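Local coordinates for protein putative Nitroreductase (Anabaena variabilis ATCC 29413, PDB 3EO7) that binds flavin mononucleotide and probably acts as an oxidoreductase of the nitroreductase family, at residues W70-L84 / L120-H133. Sequence-based numbering, arbitrary orientation.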
loop_
_atom_site.group_PDB
_atom_site.type_symbol
_atom_site.label_atom_id
_atom_site.label_comp_id
_atom_site.label_asym_id
_atom_site.label_seq_id
_atom_site.Cartn_x
_atom_site.Cartn_y
_atom_site.Cartn_z
ATOM N N TRP A 70 -26.009 3.322 8.793
ATOM C CA TRP A 70 -24.782 2.661 9.234
ATOM C C TRP A 70 -24.286 1.668 8.179
ATOM O O TRP A 70 -23.109 1.685 7.793
ATOM C CB TRP A 70 -24.933 1.988 10.600
ATOM C CG TRP A 70 -23.593 1.498 10.964
ATOM C CD1 TRP A 70 -22.520 2.258 11.380
ATOM C CD2 TRP A 70 -23.088 0.172 10.764
ATOM N NE1 TRP A 70 -21.390 1.467 11.473
ATOM C CE2 TRP A 70 -21.720 0.180 11.134
ATOM C CE3 TRP A 70 -23.664 -1.028 10.337
ATOM C CZ2 TRP A 70 -20.932 -0.973 11.094
ATOM C CZ3 TRP A 70 -22.886 -2.157 10.299
ATOM C CH2 TRP A 70 -21.541 -2.127 10.678
ATOM N N TRP A 71 -25.184 0.825 7.691
ATOM C CA TRP A 71 -24.815 -0.168 6.681
ATOM C C TRP A 71 -24.297 0.517 5.414
ATOM O O TRP A 71 -23.395 -0.016 4.781
ATOM C CB TRP A 71 -25.961 -1.117 6.362
ATOM C CG TRP A 71 -26.179 -2.172 7.425
ATOM C CD1 TRP A 71 -27.182 -2.224 8.345
ATOM C CD2 TRP A 71 -25.318 -3.279 7.700
ATOM N NE1 TRP A 71 -27.019 -3.332 9.154
ATOM C CE2 TRP A 71 -25.885 -3.993 8.778
ATOM C CE3 TRP A 71 -24.160 -3.775 7.099
ATOM C CZ2 TRP A 71 -25.310 -5.151 9.289
ATOM C CZ3 TRP A 71 -23.585 -4.921 7.604
ATOM C CH2 TRP A 71 -24.165 -5.595 8.693
ATOM N N GLN A 72 -24.864 1.662 5.034
ATOM C CA GLN A 72 -24.379 2.430 3.868
ATOM C C GLN A 72 -22.918 2.830 4.045
ATOM O O GLN A 72 -22.132 2.751 3.113
ATOM C CB GLN A 72 -25.164 3.716 3.633
ATOM C CG GLN A 72 -26.531 3.557 3.000
ATOM C CD GLN A 72 -27.330 4.871 2.993
ATOM O OE1 GLN A 72 -26.751 5.967 2.956
ATOM N NE2 GLN A 72 -28.665 4.758 3.038
ATOM N N ARG A 73 -22.559 3.250 5.247
ATOM C CA ARG A 73 -21.182 3.638 5.518
ATOM C C ARG A 73 -20.238 2.444 5.396
ATOM O O ARG A 73 -19.197 2.557 4.766
ATOM C CB ARG A 73 -21.071 4.278 6.910
ATOM C CG ARG A 73 -21.860 5.572 7.078
ATOM C CD ARG A 73 -21.939 5.937 8.554
ATOM N NE ARG A 73 -20.620 6.326 9.044
ATOM C CZ ARG A 73 -20.247 6.334 10.316
ATOM N NH1 ARG A 73 -21.080 5.917 11.273
ATOM N NH2 ARG A 73 -19.028 6.718 10.629
ATOM N N LEU A 74 -20.602 1.292 5.980
ATOM C CA LEU A 74 -19.729 0.097 5.877
ATOM C C LEU A 74 -19.625 -0.387 4.416
ATOM O O LEU A 74 -18.554 -0.744 3.922
ATOM C CB LEU A 74 -20.267 -1.062 6.758
ATOM C CG LEU A 74 -19.368 -2.333 6.725
ATOM C CD1 LEU A 74 -17.961 -2.018 7.261
ATOM C CD2 LEU A 74 -20.056 -3.506 7.492
ATOM N N SER A 75 -20.757 -0.386 3.726
ATOM C CA SER A 75 -20.822 -0.831 2.323
ATOM C C SER A 75 -19.918 0.039 1.448
ATOM O O SER A 75 -19.107 -0.452 0.645
ATOM C CB SER A 75 -22.275 -0.785 1.838
ATOM O OG SER A 75 -22.379 -1.138 0.469
ATOM N N ARG A 76 -20.043 1.341 1.614
ATOM C CA ARG A 76 -19.226 2.288 0.855
ATOM C C ARG A 76 -17.746 2.227 1.206
ATOM O O ARG A 76 -16.883 2.295 0.308
ATOM C CB ARG A 76 -19.786 3.706 1.038
ATOM C CG ARG A 76 -19.119 4.812 0.220
ATOM C CD ARG A 76 -19.732 6.190 0.546
ATOM N NE ARG A 76 -21.190 6.153 0.458
ATOM C CZ ARG A 76 -21.900 6.383 -0.647
ATOM N NH1 ARG A 76 -21.295 6.688 -1.800
ATOM N NH2 ARG A 76 -23.238 6.308 -0.592
ATOM N N LEU A 77 -17.432 2.095 2.502
ATOM C CA LEU A 77 -16.059 1.987 2.943
ATOM C C LEU A 77 -15.386 0.788 2.266
ATOM O O LEU A 77 -14.308 0.909 1.676
ATOM C CB LEU A 77 -15.985 1.880 4.481
ATOM C CG LEU A 77 -14.583 1.944 5.109
ATOM C CD1 LEU A 77 -14.688 2.408 6.587
ATOM C CD2 LEU A 77 -13.875 0.597 4.982
ATOM N N LEU A 78 -16.080 -0.341 2.250
ATOM C CA LEU A 78 -15.495 -1.555 1.683
ATOM C C LEU A 78 -15.402 -1.467 0.170
ATOM O O LEU A 78 -14.376 -1.832 -0.428
ATOM C CB LEU A 78 -16.248 -2.779 2.138
ATOM C CG LEU A 78 -16.086 -3.205 3.615
ATOM C CD1 LEU A 78 -17.159 -4.237 4.016
ATOM C CD2 LEU A 78 -14.664 -3.737 3.810
ATOM N N PHE A 79 -16.453 -0.950 -0.451
ATOM C CA PHE A 79 -16.483 -0.877 -1.919
ATOM C C PHE A 79 -15.419 0.049 -2.499
ATOM O O PHE A 79 -14.778 -0.258 -3.515
ATOM C CB PHE A 79 -17.862 -0.483 -2.419
ATOM C CG PHE A 79 -17.979 -0.609 -3.896
ATOM C CD1 PHE A 79 -17.981 -1.884 -4.484
ATOM C CD2 PHE A 79 -17.986 0.514 -4.706
ATOM C CE1 PHE A 79 -18.028 -2.028 -5.851
ATOM C CE2 PHE A 79 -18.045 0.376 -6.090
ATOM C CZ PHE A 79 -18.055 -0.897 -6.657
ATOM N N ARG A 80 -15.230 1.201 -1.866
ATOM C CA ARG A 80 -14.259 2.162 -2.347
ATOM C C ARG A 80 -12.854 1.652 -2.025
ATOM O O ARG A 80 -11.901 2.065 -2.660
ATOM C CB ARG A 80 -14.482 3.533 -1.711
ATOM C CG ARG A 80 -15.810 4.243 -2.073
ATOM C CD ARG A 80 -15.711 5.013 -3.363
ATOM N NE ARG A 80 -17.014 5.571 -3.762
ATOM C CZ ARG A 80 -17.779 5.140 -4.776
ATOM N NH1 ARG A 80 -17.418 4.134 -5.574
ATOM N NH2 ARG A 80 -18.935 5.758 -5.019
ATOM N N SER A 81 -12.724 0.761 -1.036
ATOM C CA SER A 81 -11.417 0.215 -0.656
ATOM C C SER A 81 -10.938 -0.927 -1.571
ATOM O O SER A 81 -9.775 -0.953 -1.964
ATOM C CB SER A 81 -11.414 -0.314 0.782
ATOM O OG SER A 81 -11.539 0.746 1.707
ATOM N N TYR A 82 -11.812 -1.893 -1.842
ATOM C CA TYR A 82 -11.388 -3.115 -2.541
ATOM C C TYR A 82 -12.459 -3.720 -3.425
ATOM O O TYR A 82 -12.395 -4.901 -3.779
ATOM C CB TYR A 82 -10.909 -4.116 -1.498
ATOM C CG TYR A 82 -9.882 -5.132 -1.927
ATOM C CD1 TYR A 82 -8.785 -4.756 -2.709
ATOM C CD2 TYR A 82 -9.984 -6.460 -1.545
ATOM C CE1 TYR A 82 -7.800 -5.686 -3.083
ATOM C CE2 TYR A 82 -9.022 -7.385 -1.911
ATOM C CZ TYR A 82 -7.920 -6.994 -2.692
ATOM O OH TYR A 82 -6.949 -7.921 -3.054
ATOM N N GLY A 83 -13.391 -2.884 -3.858
ATOM C CA GLY A 83 -14.466 -3.343 -4.699
ATOM C C GLY A 83 -13.995 -3.552 -6.116
ATOM O O GLY A 83 -12.946 -3.022 -6.520
ATOM N N LEU A 84 -14.788 -4.302 -6.871
ATOM C CA LEU A 84 -14.528 -4.488 -8.311
ATOM C C LEU A 84 -14.946 -3.241 -9.080
ATOM O O LEU A 84 -16.073 -2.799 -8.918
ATOM C CB LEU A 84 -15.257 -5.717 -8.807
ATOM C CG LEU A 84 -14.934 -7.029 -8.142
ATOM C CD1 LEU A 84 -15.656 -8.153 -8.966
ATOM C CD2 LEU A 84 -13.405 -7.262 -7.981
ATOM N N LEU A 120 -26.179 -3.924 15.442
ATOM C CA LEU A 120 -26.322 -4.128 13.995
ATOM C C LEU A 120 -25.436 -5.227 13.405
ATOM O O LEU A 120 -25.831 -5.866 12.423
ATOM C CB LEU A 120 -26.060 -2.831 13.237
ATOM C CG LEU A 120 -27.171 -1.779 13.306
ATOM C CD1 LEU A 120 -26.819 -0.648 12.356
ATOM C CD2 LEU A 120 -28.526 -2.367 12.934
ATOM N N LEU A 121 -24.250 -5.438 13.992
ATOM C CA LEU A 121 -23.258 -6.382 13.443
ATOM C C LEU A 121 -22.870 -7.455 14.469
ATOM O O LEU A 121 -22.098 -7.195 15.394
ATOM C CB LEU A 121 -22.004 -5.605 12.990
ATOM C CG LEU A 121 -20.946 -6.365 12.200
ATOM C CD1 LEU A 121 -21.492 -6.786 10.880
ATOM C CD2 LEU A 121 -19.661 -5.520 12.030
ATOM N N SER A 122 -23.372 -8.668 14.247
ATOM C CA SER A 122 -23.115 -9.808 15.134
ATOM C C SER A 122 -21.631 -9.975 15.330
ATOM O O SER A 122 -20.849 -9.634 14.443
ATOM C CB SER A 122 -23.650 -11.114 14.533
ATOM O OG SER A 122 -25.026 -11.038 14.356
ATOM N N PRO A 123 -21.230 -10.515 16.486
ATOM C CA PRO A 123 -19.799 -10.687 16.698
ATOM C C PRO A 123 -19.188 -11.743 15.818
ATOM O O PRO A 123 -19.891 -12.632 15.308
ATOM C CB PRO A 123 -19.729 -11.190 18.143
ATOM C CG PRO A 123 -21.024 -11.796 18.412
ATOM C CD PRO A 123 -22.011 -10.975 17.650
ATOM N N GLY A 124 -17.870 -11.662 15.659
ATOM C CA GLY A 124 -17.149 -12.693 14.965
ATOM C C GLY A 124 -16.406 -12.243 13.734
ATOM O O GLY A 124 -15.982 -11.087 13.633
ATOM N N LEU A 125 -16.267 -13.191 12.807
ATOM C CA LEU A 125 -15.446 -13.044 11.627
ATOM C C LEU A 125 -16.226 -12.983 10.335
ATOM O O LEU A 125 -17.119 -13.785 10.083
ATOM C CB LEU A 125 -14.458 -14.220 11.543
ATOM C CG LEU A 125 -13.702 -14.514 12.840
ATOM C CD1 LEU A 125 -12.913 -15.861 12.662
ATOM C CD2 LEU A 125 -12.822 -13.326 13.265
ATOM N N TYR A 126 -15.867 -12.015 9.514
ATOM C CA TYR A 126 -16.476 -11.800 8.208
ATOM C C TYR A 126 -15.394 -11.663 7.122
ATOM O O TYR A 126 -14.394 -10.971 7.310
ATOM C CB TYR A 126 -17.292 -10.501 8.193
ATOM C CG TYR A 126 -18.411 -10.412 9.216
ATOM C CD1 TYR A 126 -18.141 -10.151 10.562
ATOM C CD2 TYR A 126 -19.730 -10.540 8.829
ATOM C CE1 TYR A 126 -19.158 -10.045 11.482
ATOM C CE2 TYR A 126 -20.752 -10.423 9.740
ATOM C CZ TYR A 126 -20.465 -10.192 11.063
ATOM O OH TYR A 126 -21.512 -10.116 11.933
ATOM N N ASN A 127 -15.597 -12.345 5.993
ATOM C CA ASN A 127 -14.724 -12.192 4.851
ATOM C C ASN A 127 -15.432 -11.295 3.828
ATOM O O ASN A 127 -16.606 -11.524 3.499
ATOM C CB ASN A 127 -14.394 -13.539 4.217
ATOM C CG ASN A 127 -13.546 -13.393 2.973
ATOM O OD1 ASN A 127 -14.060 -13.543 1.880
ATOM N ND2 ASN A 127 -12.261 -13.020 3.132
ATOM N N TYR A 128 -14.711 -10.331 3.298
ATOM C CA TYR A 128 -15.240 -9.457 2.252
ATOM C C TYR A 128 -15.161 -10.148 0.872
ATOM O O TYR A 128 -14.098 -10.484 0.390
ATOM C CB TYR A 128 -14.522 -8.084 2.228
ATOM C CG TYR A 128 -15.081 -7.217 1.105
ATOM C CD1 TYR A 128 -16.429 -6.830 1.107
ATOM C CD2 TYR A 128 -14.288 -6.838 0.030
ATOM C CE1 TYR A 128 -16.976 -6.114 0.037
ATOM C CE2 TYR A 128 -14.806 -6.070 -1.023
ATOM C CZ TYR A 128 -16.148 -5.725 -1.018
ATOM O OH TYR A 128 -16.611 -5.001 -2.069
ATOM N N GLN A 129 -16.307 -10.323 0.253
ATOM C CA GLN A 129 -16.417 -10.966 -1.053
ATOM C C GLN A 129 -16.534 -9.896 -2.140
ATOM O O GLN A 129 -17.594 -9.303 -2.324
ATOM C CB GLN A 129 -17.658 -11.842 -1.055
ATOM C CG GLN A 129 -17.544 -13.044 -0.166
ATOM C CD GLN A 129 -16.737 -14.137 -0.818
ATOM O OE1 GLN A 129 -16.989 -14.486 -1.973
ATOM N NE2 GLN A 129 -15.755 -14.671 -0.105
ATOM N N CYS A 130 -15.429 -9.630 -2.814
ATOM C CA CYS A 130 -15.349 -8.651 -3.897
ATOM C C CYS A 130 -16.342 -8.965 -5.007
ATOM O O CYS A 130 -16.953 -8.062 -5.563
ATOM C CB CYS A 130 -13.924 -8.633 -4.494
ATOM S SG CYS A 130 -12.619 -8.097 -3.369
ATOM N N ARG A 131 -16.539 -10.246 -5.302
ATOM C CA ARG A 131 -17.388 -10.638 -6.438
ATOM C C ARG A 131 -18.843 -10.238 -6.332
ATOM O O ARG A 131 -19.487 -9.950 -7.331
ATOM C CB ARG A 131 -17.308 -12.148 -6.678
ATOM C CG ARG A 131 -16.020 -12.569 -7.330
ATOM C CD ARG A 131 -15.947 -14.083 -7.311
ATOM N NE ARG A 131 -15.891 -14.500 -5.915
ATOM C CZ ARG A 131 -15.899 -15.750 -5.482
ATOM N NH1 ARG A 131 -15.920 -16.757 -6.350
ATOM N NH2 ARG A 131 -15.856 -15.975 -4.165
ATOM N N THR A 132 -19.369 -10.240 -5.121
ATOM C CA THR A 132 -20.763 -9.974 -4.886
ATOM C C THR A 132 -20.985 -8.739 -4.003
ATOM O O THR A 132 -22.127 -8.362 -3.729
ATOM C CB THR A 132 -21.383 -11.212 -4.211
ATOM O OG1 THR A 132 -20.639 -11.526 -3.027
ATOM C CG2 THR A 132 -21.341 -12.395 -5.201
ATOM N N HIS A 133 -19.895 -8.102 -3.572
ATOM C CA HIS A 133 -19.990 -6.980 -2.627
ATOM C C HIS A 133 -20.857 -7.412 -1.425
ATOM O O HIS A 133 -21.928 -6.842 -1.113
ATOM C CB HIS A 133 -20.488 -5.671 -3.247
ATOM C CG HIS A 133 -20.377 -4.510 -2.311
ATOM N ND1 HIS A 133 -19.200 -4.212 -1.650
ATOM C CD2 HIS A 133 -21.281 -3.587 -1.912
ATOM C CE1 HIS A 133 -19.391 -3.157 -0.881
ATOM N NE2 HIS A 133 -20.650 -2.763 -1.006
HETATM O O HOH W 1 -28.399 -5.452 11.530
HETATM O O HOH W 2 -16.892 -5.508 -5.036
#
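With CG set anti to the backbone N in both His133 (chi1 -171°) and Tyr128, the two rings extend toward helix 70-82, where imidazole meets Ser75 and Phe79 and phenol meets Leu78. His133 NE2 donates to Ser75 OG (2.8 Å), which lies close to the ring plane. The other imidazole nitrogen, ND1, shares a hydrogen bond with Tyr128 OH, so the ring is held at both nitrogens, which fixes its rotation. Ser75 OG is also hydrogen-bonded to Leu51 O, which ties the residue following strand 47-50 into the same network. Phe79 turns its edge to one face of His133, a T-shaped pair with planes at 73°. Leu78 CB sits over a face of the Tyr128 phenol in a CH-pi contact, 4.3 Å from the ring centroid. A water accepts from Leu84 N, donates to Cys130 O and reaches Tyr128 OH, bridging the start of strand 84-90 to the turn after strand 124-129. Nearby, Cys130 SG approaches the Tyr82 ring obliquely, 3.6 Å from CD2, while Tyr82 OH bonds Ala109 O. At the far end, Leu120 CD1 packs on Trp70 CB (3.7 Å) and Leu121 CD1 on Trp71 CH2 (3.7 Å); the indole of Trp70 in turn points its CZ3 at the centre of one face of Trp71. The helix crosses strand 124-129 at -58° with axes 10.4 Å apart, layering a helix on the antiparallel sheet of the first of two nitroreductase-family regions, an alpha/beta architecture as in FMN-dependent nitroreductases.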